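Mandelate racemase/muconate lactonizing protein (Alicyclobacillus acidocaldarius LAA1, PDB 3QLD) is of unknown function but belongs to the enolase superfamily, pairing an N-terminal capping domain with a TIM-barrel-like C-terminal domain. Local coordinates at residues C244-V249 against N268-R273; R282-A287 against A313-M318; G291-V296 against M318-D323. All coordinates share one frame; numbering follows the deposited sequence.

Contact 1 (C244-V249 against N268-R273)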
loop_
_atom_site.group_PDB
_atom_site.type_symbol
_atom_site.label_atom_id
_atom_site.label_comp_id
_atom_site.label_asym_id
_atom_site.label_seq_id
_atom_site.Cartn_x
_atom_site.Cartn_y
_atom_site.Cartn_z
ATOM N N CYS A 244 18.065 -1.379 -11.341
ATOM C CA CYS A 244 17.937 -1.179 -9.901
ATOM C C CYS A 244 16.480 -0.822 -9.592
ATOM O O CYS A 244 15.897 -0.026 -10.307
ATOM C CB CYS A 244 18.768 0.019 -9.498
ATOM S SG CYS A 244 18.685 0.337 -7.717
ATOM N N LEU A 245 15.906 -1.447 -8.563
ATOM C CA LEU A 245 14.571 -1.064 -8.156
ATOM C C LEU A 245 14.660 -0.393 -6.784
ATOM O O LEU A 245 15.441 -0.816 -5.915
ATOM C CB LEU A 245 13.624 -2.277 -8.099
ATOM C CG LEU A 245 13.474 -2.988 -9.451
ATOM C CD1 LEU A 245 12.506 -4.219 -9.235
ATOM C CD2 LEU A 245 12.948 -2.094 -10.524
ATOM N N ASP A 246 13.816 0.622 -6.600
ATOM C CA ASP A 246 13.689 1.324 -5.304
ATOM C C ASP A 246 12.213 1.033 -4.911
ATOM O O ASP A 246 11.980 0.032 -4.242
ATOM C CB ASP A 246 14.061 2.807 -5.496
ATOM C CG ASP A 246 13.730 3.711 -4.323
ATOM O OD1 ASP A 246 13.331 3.245 -3.266
ATOM O OD2 ASP A 246 13.877 4.929 -4.500
ATOM N N GLU A 247 11.282 1.851 -5.369
ATOM C CA GLU A 247 9.884 1.827 -4.830
ATOM C C GLU A 247 9.100 0.614 -5.317
ATOM O O GLU A 247 8.149 0.161 -4.661
ATOM C CB GLU A 247 9.150 3.193 -5.010
ATOM C CG GLU A 247 8.774 3.506 -6.441
ATOM C CD GLU A 247 9.874 4.315 -7.165
ATOM O OE1 GLU A 247 9.503 4.946 -8.163
ATOM O OE2 GLU A 247 11.078 4.348 -6.732
ATOM N N SER A 248 9.578 0.009 -6.409
ATOM C CA SER A 248 8.980 -1.245 -6.886
ATOM C C SER A 248 9.181 -2.425 -5.993
ATOM O O SER A 248 8.593 -3.469 -6.271
ATOM C CB SER A 248 9.497 -1.607 -8.286
ATOM O OG SER A 248 9.004 -0.708 -9.252
ATOM N N VAL A 249 10.083 -2.307 -5.014
ATOM C CA VAL A 249 10.315 -3.343 -4.058
ATOM C C VAL A 249 10.082 -2.823 -2.602
ATOM O O VAL A 249 10.963 -2.217 -1.979
ATOM C CB VAL A 249 11.718 -3.887 -4.173
ATOM C CG1 VAL A 249 11.976 -4.810 -2.970
ATOM C CG2 VAL A 249 11.882 -4.710 -5.567
ATOM N N ASN A 268 17.977 -0.782 -4.304
ATOM C CA ASN A 268 18.047 0.437 -3.466
ATOM C C ASN A 268 17.343 0.128 -2.161
ATOM O O ASN A 268 16.112 -0.078 -2.121
ATOM C CB ASN A 268 17.467 1.652 -4.206
ATOM C CG ASN A 268 17.475 2.936 -3.390
ATOM O OD1 ASN A 268 17.561 2.896 -2.166
ATOM N ND2 ASN A 268 17.329 4.052 -4.057
ATOM N N VAL A 269 18.149 0.018 -1.108
ATOM C CA VAL A 269 17.629 -0.309 0.231
ATOM C C VAL A 269 17.316 0.976 0.994
ATOM O O VAL A 269 18.174 1.855 1.093
ATOM C CB VAL A 269 18.658 -1.106 1.039
ATOM C CG1 VAL A 269 18.239 -1.218 2.584
ATOM C CG2 VAL A 269 18.795 -2.523 0.399
ATOM N N LYS A 270 16.085 1.110 1.533
ATOM C CA LYS A 270 15.843 2.206 2.495
ATOM C C LYS A 270 15.106 1.486 3.626
ATOM O O LYS A 270 14.050 0.931 3.408
ATOM C CB LYS A 270 15.018 3.331 1.889
ATOM C CG LYS A 270 15.636 3.977 0.662
ATOM C CD LYS A 270 14.811 5.131 0.085
ATOM C CE LYS A 270 15.397 5.517 -1.281
ATOM N NZ LYS A 270 14.651 6.573 -1.996
ATOM N N PRO A 271 15.756 1.344 4.784
ATOM C CA PRO A 271 15.222 0.535 5.873
ATOM C C PRO A 271 13.793 0.925 6.209
ATOM O O PRO A 271 12.979 0.068 6.491
ATOM C CB PRO A 271 16.231 0.801 7.035
ATOM C CG PRO A 271 17.505 1.146 6.280
ATOM C CD PRO A 271 17.106 1.890 5.069
ATOM N N GLY A 272 13.473 2.215 6.147
ATOM C CA GLY A 272 12.105 2.651 6.476
ATOM C C GLY A 272 11.107 2.124 5.449
ATOM O O GLY A 272 10.047 1.628 5.794
ATOM N N ARG A 273 11.471 2.164 4.175
ATOM C CA ARG A 273 10.526 1.725 3.104
ATOM C C ARG A 273 10.279 0.215 3.298
ATOM O O ARG A 273 9.207 -0.311 3.035
ATOM C CB ARG A 273 11.188 2.011 1.723
ATOM C CG ARG A 273 10.261 1.803 0.483
ATOM C CD ARG A 273 11.036 1.894 -0.936
ATOM N NE ARG A 273 11.748 0.626 -1.226
ATOM C CZ ARG A 273 13.072 0.490 -1.321
ATOM N NH1 ARG A 273 13.876 1.541 -1.207
ATOM N NH2 ARG A 273 13.593 -0.726 -1.567
#
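The parallel neighbours 243-245 and 266-269 are tied at their C-terminal ends by a backbone bond from N268 N to L245 O (3.0 Å), beyond which D246-V249 folds into a type I turn. R273 bridges the chains beyond that bond. Its chain starts anti to the backbone N and bends at chi3 (79°), laying one guanidinium face over the peptide carbon D246 C. In the guanidinium plane, R273 NE (3.0 Å) and R273 NH2 grip V249 O side-on, while R273 NH1 and NH2 grip N268 O end-on. D246 OD1 meets R273 NH1 at 2.7 Å with carboxylate and guanidinium planes 67° apart, a single-point salt bridge rather than a coplanar two-point one. D246 OD2 takes K270 NZ at 3.1 Å from above the carboxylate plane, at the tip of an extended lysine chain. Y56 OH bonds D246 OD1, and G298 O bonds K270 NZ. The N268 amide stacks alongside the D246 carboxylate, 25° from parallel, its ND2 bonded to E221 OE2. In this superfamily, the C-terminal ends of the barrel strands face the active site. Two cations on buried D246 should keep it ionised, and R273 ties the turn and strand carbonyls together.

Contact 2 (R282-A287 against A313-M318). With SO4 (sulfate ion), chain C.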
loop_
_atom_site.group_PDB
_atom_site.type_symbol
_atom_site.label_atom_id
_atom_site.label_comp_id
_atom_site.label_asym_id
_atom_site.label_seq_id
_atom_site.Cartn_x
_atom_site.Cartn_y
_atom_site.Cartn_z
ATOM N N ARG A 282 16.684 -9.214 6.443
ATOM C CA ARG A 282 16.029 -10.239 5.599
ATOM C C ARG A 282 16.113 -9.989 4.101
ATOM O O ARG A 282 16.342 -10.944 3.340
ATOM C CB ARG A 282 14.586 -10.507 5.980
ATOM C CG ARG A 282 14.445 -11.129 7.359
ATOM C CD ARG A 282 13.033 -11.494 7.728
ATOM N NE ARG A 282 12.184 -10.307 7.918
ATOM C CZ ARG A 282 11.198 -9.990 7.086
ATOM N NH1 ARG A 282 10.465 -8.898 7.293
ATOM N NH2 ARG A 282 10.926 -10.794 6.057
ATOM N N ALA A 283 15.956 -8.731 3.672
ATOM C CA ALA A 283 16.149 -8.353 2.266
ATOM C C ALA A 283 17.574 -8.580 1.779
ATOM O O ALA A 283 17.796 -8.991 0.624
ATOM C CB ALA A 283 15.782 -6.858 2.009
ATOM N N LEU A 284 18.559 -8.272 2.624
ATOM C CA LEU A 284 19.938 -8.456 2.203
ATOM C C LEU A 284 20.279 -9.964 2.042
ATOM O O LEU A 284 21.064 -10.323 1.174
ATOM C CB LEU A 284 20.897 -7.798 3.192
ATOM C CG LEU A 284 20.860 -6.276 3.223
ATOM C CD1 LEU A 284 21.963 -5.681 4.115
ATOM C CD2 LEU A 284 20.931 -5.687 1.801
ATOM N N ASP A 285 19.703 -10.802 2.895
ATOM C CA ASP A 285 19.869 -12.267 2.800
ATOM C C ASP A 285 19.414 -12.710 1.439
ATOM O O ASP A 285 20.147 -13.396 0.724
ATOM C CB ASP A 285 19.022 -13.022 3.842
ATOM C CG ASP A 285 19.757 -13.197 5.140
ATOM O OD1 ASP A 285 20.977 -12.930 5.153
ATOM O OD2 ASP A 285 19.135 -13.583 6.166
ATOM N N VAL A 286 18.184 -12.343 1.113
ATOM C CA VAL A 286 17.576 -12.752 -0.154
ATOM C C VAL A 286 18.300 -12.156 -1.357
ATOM O O VAL A 286 18.462 -12.860 -2.381
ATOM C CB VAL A 286 16.038 -12.447 -0.222
ATOM C CG1 VAL A 286 15.451 -12.737 -1.672
ATOM C CG2 VAL A 286 15.260 -13.274 0.802
ATOM N N ALA A 287 18.737 -10.894 -1.282
ATOM C CA ALA A 287 19.472 -10.297 -2.427
ATOM C C ALA A 287 20.845 -10.989 -2.666
ATOM O O ALA A 287 21.256 -11.274 -3.833
ATOM C CB ALA A 287 19.650 -8.822 -2.265
ATOM N N ALA A 313 23.920 1.139 5.902
ATOM C CA ALA A 313 24.907 1.112 4.804
ATOM C C ALA A 313 26.248 0.463 5.155
ATOM O O ALA A 313 27.044 0.204 4.259
ATOM C CB ALA A 313 25.148 2.459 4.313
ATOM N N ALA A 314 26.449 0.195 6.438
ATOM C CA ALA A 314 27.604 -0.554 6.953
ATOM C C ALA A 314 27.480 -2.089 6.738
ATOM O O ALA A 314 28.444 -2.862 6.921
ATOM C CB ALA A 314 27.746 -0.251 8.437
ATOM N N LEU A 315 26.304 -2.558 6.345
ATOM C CA LEU A 315 26.088 -3.993 6.269
ATOM C C LEU A 315 26.870 -4.621 5.093
ATOM O O LEU A 315 27.202 -3.921 4.114
ATOM C CB LEU A 315 24.594 -4.353 6.261
ATOM C CG LEU A 315 23.845 -3.847 7.497
ATOM C CD1 LEU A 315 22.339 -3.728 7.155
ATOM C CD2 LEU A 315 24.072 -4.755 8.780
ATOM N N PRO A 316 27.225 -5.929 5.215
ATOM C CA PRO A 316 28.199 -6.471 4.275
ATOM C C PRO A 316 27.827 -6.363 2.802
ATOM O O PRO A 316 28.694 -5.992 2.023
ATOM C CB PRO A 316 28.336 -7.950 4.692
ATOM C CG PRO A 316 28.040 -7.979 6.105
ATOM C CD PRO A 316 26.915 -6.917 6.276
ATOM N N LEU A 317 26.570 -6.646 2.422
ATOM C CA LEU A 317 26.199 -6.613 0.982
ATOM C C LEU A 317 26.029 -5.223 0.376
ATOM O O LEU A 317 25.828 -5.070 -0.859
ATOM C CB LEU A 317 24.974 -7.487 0.696
ATOM C CG LEU A 317 24.532 -7.680 -0.779
ATOM C CD1 LEU A 317 25.265 -8.849 -1.515
ATOM C CD2 LEU A 317 23.056 -7.950 -0.817
HETATM N N MSE A 318 26.102 -4.191 1.211
HETATM C CA MSE A 318 25.977 -2.831 0.739
HETATM C C MSE A 318 27.198 -2.413 -0.018
HETATM O O MSE A 318 27.959 -1.575 0.467
HETATM C CB MSE A 318 25.728 -1.874 1.900
HETATM C CG MSE A 318 24.534 -2.278 2.694
HETATM SE SE MSE A 318 22.894 -2.056 1.573
HETATM C CE MSE A 318 21.738 -1.714 3.136
HETATM S S SO4 C . 8.021 -9.371 4.178
HETATM O O1 SO4 C . 6.794 -8.954 4.854
HETATM O O2 SO4 C . 8.953 -8.251 4.125
HETATM O O3 SO4 C . 8.699 -10.419 4.937
HETATM O O4 SO4 C . 7.641 -9.866 2.852
#
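One inward-facing leucine, L284 on helix 277-289, is met by three side chains of the type I turn L315-M318, with no hydrogen bond between the segments. L284 CG lies anti to the carbonyl carbon and chi2 is extended, so its two methyls divide the work. L284 CD1 touches L315 CD1 at 3.6 Å as the two side chains cross near a right angle. L284 CD2 passes L317 CD2 at 4.1 Å, the two leucines sliding past each other in opposite directions. L317 differs in its first torsion: CG is anti to the backbone N (chi1 -174°), which swings CD2 onto the helix, 3.8 Å from A287 CB one turn on. The selenomethionine M318 bends at chi2 (-67°), curling its end back across L284 so that M318 CE lies 4.1 Å from L284 CD1. On another side of the helix, R282 NH2 holds a sulfate oxygen, O3, at 2.5 Å; R105, R253 and V252 N also bind this ion, probably from the crystallisation liquor. L284 and M318 both reach A294 and V269, an apolar layer between strands and outer helix of the kind found in a (beta/alpha)-barrel.

Contact 3 (G291-V296 against M318-D323)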
loop_
_atom_site.group_PDB
_atom_site.type_symbol
_atom_site.label_atom_id
_atom_site.label_comp_id
_atom_site.label_asym_id
_atom_site.label_seq_id
_atom_site.Cartn_x
_atom_site.Cartn_y
_atom_site.Cartn_z
ATOM N N GLY A 291 22.410 -13.187 -5.929
ATOM C CA GLY A 291 23.436 -12.571 -6.780
ATOM C C GLY A 291 23.293 -11.070 -7.040
ATOM O O GLY A 291 24.059 -10.489 -7.820
HETATM N N MSE A 292 22.333 -10.440 -6.354
HETATM C CA MSE A 292 22.090 -9.010 -6.452
HETATM C C MSE A 292 23.068 -8.163 -5.572
HETATM O O MSE A 292 23.665 -8.658 -4.579
HETATM C CB MSE A 292 20.637 -8.770 -6.064
HETATM C CG MSE A 292 19.665 -9.568 -6.880
HETATM SE SE MSE A 292 17.772 -9.201 -6.461
HETATM C CE MSE A 292 17.787 -7.310 -6.920
ATOM N N ALA A 293 23.280 -6.912 -5.976
ATOM C CA ALA A 293 24.075 -5.961 -5.210
ATOM C C ALA A 293 23.043 -4.997 -4.615
ATOM O O ALA A 293 21.967 -4.799 -5.190
ATOM C CB ALA A 293 24.995 -5.180 -6.154
ATOM N N ALA A 294 23.371 -4.418 -3.462
ATOM C CA ALA A 294 22.483 -3.435 -2.821
ATOM C C ALA A 294 23.296 -2.230 -2.351
ATOM O O ALA A 294 24.550 -2.299 -2.237
ATOM C CB ALA A 294 21.674 -4.109 -1.693
ATOM N N TRP A 295 22.609 -1.100 -2.144
ATOM C CA TRP A 295 23.218 0.122 -1.651
ATOM C C TRP A 295 22.101 0.847 -0.943
ATOM O O TRP A 295 20.897 0.536 -1.180
ATOM C CB TRP A 295 23.781 0.959 -2.798
ATOM C CG TRP A 295 22.829 1.298 -3.882
ATOM C CD1 TRP A 295 22.442 0.491 -4.909
ATOM C CD2 TRP A 295 22.109 2.526 -4.039
ATOM N NE1 TRP A 295 21.545 1.147 -5.733
ATOM C CE2 TRP A 295 21.297 2.390 -5.204
ATOM C CE3 TRP A 295 22.034 3.718 -3.291
ATOM C CZ2 TRP A 295 20.446 3.410 -5.660
ATOM C CZ3 TRP A 295 21.205 4.754 -3.756
ATOM C CH2 TRP A 295 20.399 4.589 -4.923
ATOM N N VAL A 296 22.444 1.815 -0.107
ATOM C CA VAL A 296 21.407 2.559 0.642
ATOM C C VAL A 296 21.039 3.900 0.012
ATOM O O VAL A 296 21.895 4.774 -0.236
ATOM C CB VAL A 296 21.801 2.714 2.177
ATOM C CG1 VAL A 296 20.910 3.710 2.910
ATOM C CG2 VAL A 296 21.853 1.420 2.884
HETATM N N MSE A 318 26.102 -4.191 1.211
HETATM C CA MSE A 318 25.977 -2.831 0.739
HETATM C C MSE A 318 27.198 -2.413 -0.018
HETATM O O MSE A 318 27.959 -1.575 0.467
HETATM C CB MSE A 318 25.728 -1.874 1.900
HETATM C CG MSE A 318 24.534 -2.278 2.694
HETATM SE SE MSE A 318 22.894 -2.056 1.573
HETATM C CE MSE A 318 21.738 -1.714 3.136
ATOM N N ARG A 319 27.346 -2.948 -1.229
ATOM C CA ARG A 319 28.596 -2.873 -2.010
ATOM C C ARG A 319 28.801 -1.583 -2.808
ATOM O O ARG A 319 29.941 -1.241 -3.190
ATOM C CB ARG A 319 28.701 -4.098 -2.959
ATOM C CG ARG A 319 29.159 -5.461 -2.291
ATOM C CD ARG A 319 30.587 -5.378 -1.695
ATOM N NE ARG A 319 31.634 -5.294 -2.730
ATOM C CZ ARG A 319 32.821 -4.693 -2.587
ATOM N NH1 ARG A 319 33.144 -4.085 -1.443
ATOM N NH2 ARG A 319 33.686 -4.692 -3.608
ATOM N N TYR A 320 27.719 -0.854 -3.077
ATOM C CA TYR A 320 27.845 0.424 -3.766
ATOM C C TYR A 320 27.623 1.576 -2.766
ATOM O O TYR A 320 27.188 1.354 -1.594
ATOM C CB TYR A 320 26.866 0.550 -4.947
ATOM C CG TYR A 320 26.968 -0.568 -6.003
ATOM C CD1 TYR A 320 28.193 -1.216 -6.274
ATOM C CD2 TYR A 320 25.832 -0.949 -6.762
ATOM C CE1 TYR A 320 28.289 -2.233 -7.261
ATOM C CE2 TYR A 320 25.921 -1.951 -7.748
ATOM C CZ TYR A 320 27.151 -2.584 -7.992
ATOM O OH TYR A 320 27.222 -3.572 -8.966
ATOM N N ALA A 321 27.949 2.759 -3.264
ATOM C CA ALA A 321 27.912 4.027 -2.566
ATOM C C ALA A 321 26.485 4.323 -2.154
ATOM O O ALA A 321 25.519 3.920 -2.854
ATOM C CB ALA A 321 28.380 5.149 -3.505
ATOM N N THR A 322 26.382 5.060 -1.043
ATOM C CA THR A 322 25.106 5.600 -0.543
ATOM C C THR A 322 24.733 6.943 -1.134
ATOM O O THR A 322 25.604 7.732 -1.566
ATOM C CB THR A 322 25.039 5.565 1.027
ATOM O OG1 THR A 322 23.731 6.013 1.473
ATOM C CG2 THR A 322 26.171 6.482 1.673
ATOM N N ASP A 323 23.421 7.198 -1.279
ATOM C CA ASP A 323 22.963 8.523 -1.606
ATOM C C ASP A 323 22.926 9.457 -0.352
ATOM O O ASP A 323 22.539 10.591 -0.481
ATOM C CB ASP A 323 21.539 8.482 -2.218
ATOM C CG ASP A 323 21.519 8.134 -3.729
ATOM O OD1 ASP A 323 22.594 7.959 -4.364
ATOM O OD2 ASP A 323 20.391 8.050 -4.284
HETATM O O HOH W 1 25.315 2.006 0.215
#
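Backbone bonds set 318-323 alongside strand 293-296, both chains running the same way. A294 O receives a weak, bent bond from R319 N and a CA-H...O contact from M318 CA. Further along, V296 O is gripped twice: D323 N comes nearly along the C=O axis at 3.0 Å, and T322 OG1, anti to its own backbone N, donates from above the carbonyl plane at 2.8 Å. The same T322 hydroxyl is bonded to L324 N. Between these bonds a water joins the chains, accepting from V296 N (2.9 Å) and donating to Y320 O. Since T322 is also backbone-bonded to E139 of strand 137-144, the pairing on both sides is consistent with this segment taking the eighth-strand place that closes a TIM-type barrel between 293-296 and 137-144. At the other end G291 finishes helix 277-289 in a Schellman motif before the strand starts.

Apolar contacts follow the same line. The A293 methyl rests obliquely against the Y320 ring, CB to CE2 3.7 Å, and W295 CD1 lies near the plane of that ring at its edge, the two aromatic side chains crossing at about a right angle. A294 CB meets the selenium of M318 at 4.0 Å.

Polar and aromatic groups meet round W295, whose CG takes the crowded position between backbone N and carbonyl carbon (chi1 55°). This turns the indole along 321-323: W295 CE3 lies 3.5 Å from A321 O, and W295 CZ3 is 3.4 Å from D323 CG, with ring and carboxylate planes 59° apart. The D323 oxygens are engaged by salt bridges, OD2 with K169 and OD1 with R167, which probably keep it ionised. R167 also makes a cation-pi contact with W295, and F219 stacks on the indole.

The contacts follow one another round the barrel wall from strand 243-245 through 266-269 to 293-296 and its neighbour 318-323, and V269 is a joint between them. V269 N lies 2.8 Å from W295 O, a probable hydrogen bond linking contact 1 to contact 3, while V269 CG1 touches M318 CE at 3.6 Å. M318 belongs to both contact 2 and contact 3, whose centres are about 8 Å apart. Contact 1 lies about 12 Å from contact 2 and 11 Å from contact 3, centre to centre. Its polar cluster sits at the C-terminal strand ends, the active-site side in this superfamily; contact 2 lies in the layer between the strands and helix 277-289.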